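Side-chain contacts in D-mannose isomerase (Marinomonas mediterranea, PDB 5X32), which catalyses the reversible isomerization of D-mannose to D-fructose and, less efficiently, of D-lyxose to D-xylulose: residues 146-151 against 162-167; 153-158 against 208-213; 201-206 against 257-262. All coordinates share one frame; numbering follows the deposited sequence.

Interaction 1 (146-151 against 162-167); sequences THFWEN and SDWKTV
His147, at the end of helix 133-147, and Trp164, in the loop after strand 155-160, are the facing residues of the two backbones, their CA atoms 8.1 Å apart. The gap is bridged by rings. The imidazole of His147 lies face to face with the six-membered ring of Trp164: the centroids are 4.1 Å apart and the planes are inclined by only 12°. Atom by atom, CD2 of His147 lies 3.8 Å from CE3 of Trp164, while ND1 is placed over the CZ3 and CH2 end of the benzo ring. Both residues turn CG away from their own carbonyl carbon (chi1 -69° in each), which carries the two flat groups in between the two segments. The imidazole is a layer in a short pile, since CG2 of Thr146 covers its other face, 3.7 Å above the plane. Phe148 approaches Trp164 differently: its CE2 meets CZ3 at the indole edge, 3.8 Å away and near the indole plane. Across the contact the indole is thus met on one face and at an edge, and the carbonyl O of Ser162 sits over the opposite face. Were His147 an alanine, the indole would probably lose its stacking partner and turn more freely against Phe148. No hydrogen bond crosses between the segments. Phe148 also packs on Leu157 and Ile160 of strand 155-160 and on Leu115 of helix 112-127, tying the contact to the interior. The arrangement is an aromatic cluster at a helix-to-strand junction, joining the loop 162-167 to the rim of the helical barrel of the N-acylglucosamine 2-epimerase family.

Interaction 2 (153-158 against 208-213); sequences HGLYLD and QKQASL
Lys209 sends its chain outward from helix 193-212 with CG opposite the backbone N (chi1 179°), and then bends at chi3 and chi4, which brings the ammonium group to the turn at His153. Gln210 folds by another route: CG lies beside the backbone N and the chain kinks at chi2 (-50°), presenting the flank of its aliphatic part to Leu155. The polar half of the contact is one hydrogen bond, from NZ of Lys209 to the backbone O of His153 at 3.1 Å. The donor comes in well to the side of the C=O direction, at a C=O...N angle of 123°, and somewhat tilted from the carbonyl plane. NZ also lies near the edge of the His153 imidazole, 4.3 Å from ND1 of His153, so a positive charge on that ring would probably be disfavoured. This is packing of a helix against the sheet at one end of the alpha/alpha barrel of the family: strand 155-160 and the turn before it lie against the last turns of helix 193-212. The apolar half joins Leu155 and Gln210, whose side chains approach from opposite directions. CD1 of Leu155 touches CG of Gln210 at 3.8 Å; this methylene takes the contact, with CD and OE1 of Gln210 at its margin, each 4.2 Å from the same CD1. The amide's strongest polar partner lies elsewhere, NE2 of Gln210 donating to the backbone O of Trp227. The ring of Trp227 meets that of His153, and Leu155 packs on Trp227 too.

Interaction 3 (201-206 against 257-262); sequences LLAKNI and KLLLML
Apolar contact between Ala203 and two leucines accounts for the meeting of these helical segments. Ala203, on helix 193-212, directs its CB toward helix 249-265, where it meets one methyl each from Leu259 and Leu262. CD1 of Leu262 lies 3.4 Å from CB of Ala203, and CD2 of Leu259 lies 4.1 Å from the same CB. The two leucines are three residues apart and therefore on neighbouring turns of one helix face, and the alanine methyl meets the ends of both. They arrive differently. Leu262 sets out toward the partner helix from its CB, whereas Leu259 starts obliquely and gains its contact at the branch; there CG lies opposite the carbonyl carbon (chi1 -62°), and the CD2 methyl reaches across to the alanine. The CA atoms of Ala203 and Leu259, 7.1 Å apart, mark the place where the backbones come nearest, an approach consistent with the small side chain of the alanine.

Hydrogen bonding runs along the helices and not between them. Asn205 N to Leu201 O and Leu262 N to Leu258 O, each 2.9 Å, are ordinary helical bonds from N of residue i+4 to O of residue i, and no hydrogen bond crosses the contact.

Packing from other helices completes the surroundings. Leu262 also touches Met184 of helix 173-190 and Tyr271 of helix 271-286, and Leu259 touches Lys274 of the latter, so the pair of helices is embedded in the alpha/alpha barrel.

All three touching residues are buried and their side chains have nothing to trade by hydrogen bonding, so cohesion here rests largely on dispersion and the exclusion of water.

In the fold
Interactions 1 and 2 meet through the sheet: strands 149-150 and 155-160 are antiparallel neighbours, and Glu150 N probably donates to Leu155 O at 2.9 Å; their centres are about 17 Å apart. Interactions 2 and 3 share helix 193-212, their centres about 12 Å apart, with a probable hydrogen bond from Gln210 N to Asn205 O of 2.8 Å. Segment 146-151 also reaches that helix through Trp149, which packs on Leu201 and Leu202. The contacts lie progressively nearer the centre of the chain, their centres about 23, 19 and 14 Å from it. His251, a probable proton donor/acceptor, shares helix 249-265 with interaction 3; its side chain is about 11 Å from that of Leu259 and about 12 Å from that of Gln210.

Interaction 1 (146-151 against 162-167)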
loop_
_atom_site.group_PDB
_atom_site.type_symbol
_atom_site.label_atom_id
_atom_site.label_comp_id
_atom_site.label_asym_id
_atom_site.label_seq_id
_atom_site.Cartn_x
_atom_site.Cartn_y
_atom_site.Cartn_z
ATOM N N THR A 146 16.486 -6.781 14.737
ATOM C CA THR A 146 16.721 -7.810 15.729
ATOM C C THR A 146 15.951 -9.075 15.400
ATOM O O THR A 146 16.455 -10.178 15.593
ATOM C CB THR A 146 16.331 -7.331 17.105
ATOM O OG1 THR A 146 17.170 -6.234 17.469
ATOM C CG2 THR A 146 16.475 -8.450 18.117
ATOM N N HIS A 147 14.727 -8.933 14.903
ATOM C CA HIS A 147 13.900 -10.129 14.813
ATOM C C HIS A 147 13.559 -10.586 13.391
ATOM O O HIS A 147 13.310 -11.769 13.177
ATOM C CB HIS A 147 12.612 -9.922 15.618
ATOM C CG HIS A 147 12.817 -9.870 17.104
ATOM N ND1 HIS A 147 12.693 -8.706 17.834
ATOM C CD2 HIS A 147 13.056 -10.852 18.005
ATOM C CE1 HIS A 147 12.898 -8.964 19.115
ATOM N NE2 HIS A 147 13.116 -10.260 19.245
ATOM N N PHE A 148 13.526 -9.673 12.423
ATOM C CA PHE A 148 13.038 -10.030 11.085
ATOM C C PHE A 148 14.119 -9.968 10.020
ATOM O O PHE A 148 14.050 -10.686 9.020
ATOM C CB PHE A 148 11.869 -9.136 10.663
ATOM C CG PHE A 148 10.635 -9.364 11.458
ATOM C CD1 PHE A 148 9.658 -10.235 11.002
ATOM C CD2 PHE A 148 10.459 -8.733 12.689
ATOM C CE1 PHE A 148 8.513 -10.465 11.759
ATOM C CE2 PHE A 148 9.328 -8.957 13.448
ATOM C CZ PHE A 148 8.351 -9.820 12.988
ATOM N N TRP A 149 15.105 -9.102 10.225
ATOM C CA TRP A 149 16.119 -8.893 9.213
ATOM C C TRP A 149 16.922 -10.162 8.987
ATOM O O TRP A 149 17.392 -10.785 9.921
ATOM C CB TRP A 149 17.042 -7.742 9.596
ATOM C CG TRP A 149 18.098 -7.509 8.573
ATOM C CD1 TRP A 149 19.439 -7.505 8.780
ATOM C CD2 TRP A 149 17.907 -7.265 7.171
ATOM N NE1 TRP A 149 20.103 -7.267 7.604
ATOM C CE2 TRP A 149 19.186 -7.114 6.597
ATOM C CE3 TRP A 149 16.781 -7.151 6.346
ATOM C CZ2 TRP A 149 19.375 -6.857 5.235
ATOM C CZ3 TRP A 149 16.974 -6.898 4.989
ATOM C CH2 TRP A 149 18.263 -6.746 4.455
ATOM N N GLU A 150 17.041 -10.565 7.735
ATOM C CA GLU A 150 17.761 -11.781 7.418
ATOM C C GLU A 150 18.945 -11.428 6.523
ATOM O O GLU A 150 18.884 -11.566 5.297
ATOM C CB GLU A 150 16.842 -12.791 6.748
ATOM C CG GLU A 150 16.091 -13.659 7.713
ATOM C CD GLU A 150 15.373 -14.804 7.017
ATOM O OE1 GLU A 150 14.573 -14.545 6.086
ATOM O OE2 GLU A 150 15.583 -15.966 7.423
ATOM N N ASN A 151 20.017 -10.968 7.161
ATOM C CA ASN A 151 21.167 -10.403 6.473
ATOM C C ASN A 151 21.763 -11.248 5.352
ATOM O O ASN A 151 22.270 -10.696 4.376
ATOM C CB ASN A 151 22.260 -10.076 7.484
ATOM C CG ASN A 151 23.270 -9.086 6.932
ATOM O OD1 ASN A 151 23.139 -7.870 7.110
ATOM N ND2 ASN A 151 24.292 -9.605 6.255
ATOM N N SER A 162 3.758 -14.540 18.866
ATOM C CA SER A 162 3.717 -13.455 19.856
ATOM C C SER A 162 4.828 -13.544 20.905
ATOM O O SER A 162 5.361 -12.518 21.325
ATOM C CB SER A 162 2.358 -13.415 20.568
ATOM O OG SER A 162 1.919 -14.714 20.925
ATOM N N ASP A 163 5.178 -14.770 21.301
ATOM C CA ASP A 163 6.245 -15.031 22.282
ATOM C C ASP A 163 7.645 -14.653 21.779
ATOM O O ASP A 163 8.582 -14.552 22.574
ATOM C CB ASP A 163 6.205 -16.497 22.747
ATOM C CG ASP A 163 6.268 -17.494 21.601
ATOM O OD1 ASP A 163 5.839 -18.651 21.816
ATOM O OD2 ASP A 163 6.714 -17.132 20.486
ATOM N N TRP A 164 7.760 -14.500 20.456
ATOM C CA TRP A 164 9.002 -14.261 19.700
ATOM C C TRP A 164 9.803 -15.542 19.486
ATOM O O TRP A 164 10.978 -15.480 19.124
ATOM C CB TRP A 164 9.903 -13.233 20.393
ATOM C CG TRP A 164 9.407 -11.825 20.417
ATOM C CD1 TRP A 164 9.156 -11.079 21.533
ATOM C CD2 TRP A 164 9.168 -10.960 19.297
ATOM N NE1 TRP A 164 8.741 -9.821 21.182
ATOM C CE2 TRP A 164 8.741 -9.718 19.816
ATOM C CE3 TRP A 164 9.255 -11.116 17.916
ATOM C CZ2 TRP A 164 8.405 -8.640 18.997
ATOM C CZ3 TRP A 164 8.919 -10.043 17.103
ATOM C CH2 TRP A 164 8.500 -8.823 17.647
ATOM N N LYS A 165 9.173 -16.700 19.657
ATOM C CA LYS A 165 9.951 -17.939 19.712
ATOM C C LYS A 165 9.803 -18.835 18.496
ATOM O O LYS A 165 10.742 -19.544 18.138
ATOM C CB LYS A 165 9.598 -18.762 20.957
ATOM C CG LYS A 165 9.847 -18.081 22.282
ATOM C CD LYS A 165 9.208 -18.869 23.428
ATOM C CE LYS A 165 8.838 -20.309 23.039
ATOM N NZ LYS A 165 8.458 -21.117 24.250
ATOM N N THR A 166 8.631 -18.823 17.876
ATOM C CA THR A 166 8.401 -19.669 16.709
ATOM C C THR A 166 8.421 -18.870 15.410
ATOM O O THR A 166 7.501 -18.104 15.132
ATOM C CB THR A 166 7.048 -20.404 16.808
ATOM O OG1 THR A 166 7.005 -21.177 18.013
ATOM C CG2 THR A 166 6.836 -21.310 15.608
ATOM N N VAL A 167 9.453 -19.063 14.597
ATOM C CA VAL A 167 9.532 -18.343 13.332
ATOM C C VAL A 167 8.829 -19.132 12.233
ATOM O O VAL A 167 8.994 -20.343 12.103
ATOM C CB VAL A 167 10.997 -18.054 12.920
ATOM C CG1 VAL A 167 11.057 -17.527 11.498
ATOM C CG2 VAL A 167 11.630 -17.049 13.890
#

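Interaction 2 (153-158 against 208-213)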
loop_
_atom_site.group_PDB
_atom_site.type_symbol
_atom_site.label_atom_id
_atom_site.label_comp_id
_atom_site.label_asym_id
_atom_site.label_seq_id
_atom_site.Cartn_x
_atom_site.Cartn_y
_atom_site.Cartn_z
ATOM N N HIS A 153 20.294 -13.007 3.201
ATOM C CA HIS A 153 19.446 -12.934 2.009
ATOM C C HIS A 153 19.093 -11.511 1.625
ATOM O O HIS A 153 18.579 -11.270 0.535
ATOM C CB HIS A 153 18.174 -13.734 2.215
ATOM C CG HIS A 153 18.403 -15.207 2.304
ATOM N ND1 HIS A 153 18.554 -16.003 1.190
ATOM C CD2 HIS A 153 18.495 -16.032 3.373
ATOM C CE1 HIS A 153 18.731 -17.255 1.569
ATOM N NE2 HIS A 153 18.701 -17.300 2.888
ATOM N N GLY A 154 19.319 -10.582 2.546
ATOM C CA GLY A 154 19.059 -9.183 2.286
ATOM C C GLY A 154 17.570 -8.931 2.246
ATOM O O GLY A 154 17.115 -7.989 1.591
ATOM N N LEU A 155 16.812 -9.767 2.952
ATOM C CA LEU A 155 15.362 -9.646 2.993
ATOM C C LEU A 155 14.846 -9.788 4.407
ATOM O O LEU A 155 15.585 -10.184 5.302
ATOM C CB LEU A 155 14.719 -10.700 2.093
ATOM C CG LEU A 155 14.978 -10.453 0.609
ATOM C CD1 LEU A 155 14.573 -11.640 -0.258
ATOM C CD2 LEU A 155 14.238 -9.181 0.188
ATOM N N TYR A 156 13.565 -9.484 4.602
ATOM C CA TYR A 156 12.903 -9.699 5.883
ATOM C C TYR A 156 12.009 -10.926 5.786
ATOM O O TYR A 156 11.315 -11.129 4.783
ATOM C CB TYR A 156 12.063 -8.496 6.277
ATOM C CG TYR A 156 12.817 -7.239 6.612
ATOM C CD1 TYR A 156 13.265 -7.001 7.904
ATOM C CD2 TYR A 156 13.057 -6.273 5.643
ATOM C CE1 TYR A 156 13.934 -5.837 8.222
ATOM C CE2 TYR A 156 13.728 -5.107 5.949
ATOM C CZ TYR A 156 14.163 -4.895 7.241
ATOM O OH TYR A 156 14.832 -3.733 7.548
ATOM N N LEU A 157 12.027 -11.752 6.821
ATOM C CA LEU A 157 11.073 -12.846 6.895
ATOM C C LEU A 157 9.656 -12.323 7.243
ATOM O O LEU A 157 9.453 -11.126 7.484
ATOM C CB LEU A 157 11.562 -13.895 7.887
ATOM C CG LEU A 157 11.770 -13.499 9.337
ATOM C CD1 LEU A 157 10.505 -13.761 10.132
ATOM C CD2 LEU A 157 12.910 -14.301 9.860
ATOM N N ASP A 158 8.670 -13.208 7.254
ATOM C CA ASP A 158 7.319 -12.704 7.262
ATOM C C ASP A 158 6.734 -12.561 8.658
ATOM O O ASP A 158 6.296 -11.469 9.034
ATOM C CB ASP A 158 6.425 -13.600 6.406
ATOM C CG ASP A 158 4.992 -13.102 6.346
ATOM O OD1 ASP A 158 4.784 -11.865 6.426
ATOM O OD2 ASP A 158 4.070 -13.938 6.207
ATOM N N GLN A 208 15.403 -7.713 -8.592
ATOM C CA GLN A 208 16.403 -8.390 -9.406
ATOM C C GLN A 208 16.570 -9.843 -9.007
ATOM O O GLN A 208 16.193 -10.736 -9.770
ATOM C CB GLN A 208 17.734 -7.660 -9.346
ATOM C CG GLN A 208 17.702 -6.517 -10.294
ATOM C CD GLN A 208 19.042 -5.877 -10.548
ATOM O OE1 GLN A 208 19.861 -5.767 -9.655
ATOM N NE2 GLN A 208 19.267 -5.440 -11.795
ATOM N N LYS A 209 17.078 -10.077 -7.795
ATOM C CA LYS A 209 17.426 -11.435 -7.405
ATOM C C LYS A 209 16.206 -12.332 -7.365
ATOM O O LYS A 209 16.133 -13.300 -8.121
ATOM C CB LYS A 209 18.101 -11.490 -6.053
ATOM C CG LYS A 209 18.414 -12.931 -5.669
ATOM C CD LYS A 209 19.335 -13.009 -4.467
ATOM C CE LYS A 209 18.743 -12.319 -3.228
ATOM N NZ LYS A 209 19.052 -13.064 -1.977
ATOM N N GLN A 210 15.246 -12.022 -6.498
ATOM C CA GLN A 210 14.070 -12.884 -6.382
ATOM C C GLN A 210 13.256 -12.967 -7.668
ATOM O O GLN A 210 12.643 -13.997 -7.943
ATOM C CB GLN A 210 13.177 -12.434 -5.227
ATOM C CG GLN A 210 13.852 -12.577 -3.886
ATOM C CD GLN A 210 14.456 -13.951 -3.707
ATOM O OE1 GLN A 210 15.646 -14.078 -3.459
ATOM N NE2 GLN A 210 13.635 -14.989 -3.815
ATOM N N ALA A 211 13.245 -11.892 -8.450
ATOM C CA ALA A 211 12.537 -11.896 -9.728
ATOM C C ALA A 211 13.138 -12.880 -10.735
ATOM O O ALA A 211 12.401 -13.594 -11.418
ATOM C CB ALA A 211 12.514 -10.497 -10.315
ATOM N N SER A 212 14.468 -12.953 -10.787
ATOM C CA SER A 212 15.173 -13.806 -11.761
ATOM C C SER A 212 14.773 -15.265 -11.660
ATOM O O SER A 212 14.907 -16.016 -12.622
ATOM C CB SER A 212 16.689 -13.718 -11.572
ATOM O OG SER A 212 17.188 -12.420 -11.826
ATOM N N LEU A 213 14.252 -15.643 -10.495
ATOM C CA LEU A 213 13.874 -17.019 -10.199
ATOM C C LEU A 213 12.658 -17.428 -10.968
ATOM O O LEU A 213 12.281 -18.601 -10.963
ATOM C CB LEU A 213 13.606 -17.188 -8.711
ATOM C CG LEU A 213 14.839 -16.951 -7.846
ATOM C CD1 LEU A 213 14.477 -16.984 -6.373
ATOM C CD2 LEU A 213 15.870 -18.022 -8.176
#

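Interaction 3 (201-206 against 257-262)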
loop_
_atom_site.group_PDB
_atom_site.type_symbol
_atom_site.label_atom_id
_atom_site.label_comp_id
_atom_site.label_asym_id
_atom_site.label_seq_id
_atom_site.Cartn_x
_atom_site.Cartn_y
_atom_site.Cartn_z
ATOM N N LEU A 201 18.242 -1.744 -1.075
ATOM C CA LEU A 201 18.669 -3.142 -0.988
ATOM C C LEU A 201 17.487 -4.102 -1.181
ATOM O O LEU A 201 17.598 -5.120 -1.877
ATOM C CB LEU A 201 19.353 -3.411 0.352
ATOM C CG LEU A 201 19.850 -4.839 0.604
ATOM C CD1 LEU A 201 20.682 -5.365 -0.542
ATOM C CD2 LEU A 201 20.608 -4.944 1.925
ATOM N N LEU A 202 16.360 -3.771 -0.550
ATOM C CA LEU A 202 15.139 -4.552 -0.681
ATOM C C LEU A 202 14.667 -4.525 -2.131
ATOM O O LEU A 202 14.303 -5.564 -2.714
ATOM C CB LEU A 202 14.060 -4.012 0.260
ATOM C CG LEU A 202 14.387 -4.180 1.741
ATOM C CD1 LEU A 202 13.368 -3.499 2.640
ATOM C CD2 LEU A 202 14.490 -5.660 2.061
ATOM N N ALA A 203 14.671 -3.323 -2.701
ATOM C CA ALA A 203 14.303 -3.138 -4.099
ATOM C C ALA A 203 15.134 -4.049 -4.977
ATOM O O ALA A 203 14.576 -4.796 -5.776
ATOM C CB ALA A 203 14.481 -1.682 -4.526
ATOM N N LYS A 204 16.459 -4.016 -4.799
ATOM C CA LYS A 204 17.356 -4.845 -5.609
ATOM C C LYS A 204 17.048 -6.326 -5.432
ATOM O O LYS A 204 16.995 -7.088 -6.414
ATOM C CB LYS A 204 18.825 -4.590 -5.267
ATOM C CG LYS A 204 19.786 -5.497 -6.054
ATOM C CD LYS A 204 21.091 -4.814 -6.417
ATOM C CE LYS A 204 20.957 -4.046 -7.719
ATOM N NZ LYS A 204 22.010 -3.028 -7.957
ATOM N N ASN A 205 16.921 -6.741 -4.172
ATOM C CA ASN A 205 16.730 -8.148 -3.851
ATOM C C ASN A 205 15.435 -8.773 -4.331
ATOM O O ASN A 205 15.399 -9.963 -4.681
ATOM C CB ASN A 205 16.875 -8.348 -2.358
ATOM C CG ASN A 205 18.310 -8.448 -1.970
ATOM O OD1 ASN A 205 19.076 -9.102 -2.680
ATOM N ND2 ASN A 205 18.706 -7.803 -0.871
ATOM N N ILE A 206 14.383 -7.967 -4.388
ATOM C CA ILE A 206 13.092 -8.478 -4.805
ATOM C C ILE A 206 12.990 -8.347 -6.322
ATOM O O ILE A 206 12.687 -9.320 -7.030
ATOM C CB ILE A 206 11.935 -7.735 -4.101
ATOM C CG1 ILE A 206 11.971 -8.011 -2.600
ATOM C CG2 ILE A 206 10.605 -8.169 -4.672
ATOM C CD1 ILE A 206 11.676 -9.444 -2.269
ATOM N N LYS A 257 6.347 1.466 -9.611
ATOM C CA LYS A 257 6.237 2.750 -8.933
ATOM C C LYS A 257 7.364 2.948 -7.918
ATOM O O LYS A 257 8.012 4.000 -7.887
ATOM C CB LYS A 257 4.892 2.886 -8.225
ATOM C CG LYS A 257 4.820 4.129 -7.332
ATOM C CD LYS A 257 3.459 4.294 -6.732
ATOM C CE LYS A 257 3.080 3.040 -5.976
ATOM N NZ LYS A 257 3.402 3.069 -4.529
ATOM N N LEU A 258 7.573 1.951 -7.065
ATOM C CA LEU A 258 8.628 2.049 -6.063
ATOM C C LEU A 258 10.008 2.273 -6.720
ATOM O O LEU A 258 10.763 3.138 -6.292
ATOM C CB LEU A 258 8.619 0.798 -5.175
ATOM C CG LEU A 258 7.338 0.737 -4.313
ATOM C CD1 LEU A 258 7.174 -0.596 -3.599
ATOM C CD2 LEU A 258 7.270 1.885 -3.289
ATOM N N LEU A 259 10.312 1.541 -7.784
ATOM C CA LEU A 259 11.572 1.728 -8.508
ATOM C C LEU A 259 11.726 3.150 -9.022
ATOM O O LEU A 259 12.807 3.713 -8.945
ATOM C CB LEU A 259 11.683 0.772 -9.690
ATOM C CG LEU A 259 11.674 -0.703 -9.290
ATOM C CD1 LEU A 259 11.885 -1.622 -10.503
ATOM C CD2 LEU A 259 12.639 -1.000 -8.147
ATOM N N LEU A 260 10.660 3.739 -9.554
ATOM C CA LEU A 260 10.809 5.085 -10.108
ATOM C C LEU A 260 10.969 6.102 -8.972
ATOM O O LEU A 260 11.741 7.076 -9.063
ATOM C CB LEU A 260 9.628 5.418 -11.028
ATOM C CG LEU A 260 9.564 4.428 -12.198
ATOM C CD1 LEU A 260 8.420 4.674 -13.137
ATOM C CD2 LEU A 260 10.856 4.433 -12.976
ATOM N N MET A 261 10.271 5.848 -7.876
ATOM C CA MET A 261 10.399 6.686 -6.700
ATOM C C MET A 261 11.842 6.629 -6.129
ATOM O O MET A 261 12.400 7.643 -5.718
ATOM C CB MET A 261 9.369 6.254 -5.672
ATOM C CG MET A 261 7.942 6.654 -6.006
ATOM S SD MET A 261 6.804 6.070 -4.729
ATOM C CE MET A 261 7.357 6.997 -3.287
ATOM N N LEU A 262 12.444 5.448 -6.138
ATOM C CA LEU A 262 13.823 5.284 -5.712
ATOM C C LEU A 262 14.769 5.923 -6.724
ATOM O O LEU A 262 15.790 6.492 -6.369
ATOM C CB LEU A 262 14.146 3.806 -5.571
ATOM C CG LEU A 262 13.688 3.188 -4.261
ATOM C CD1 LEU A 262 14.027 1.719 -4.273
ATOM C CD2 LEU A 262 14.319 3.895 -3.070
#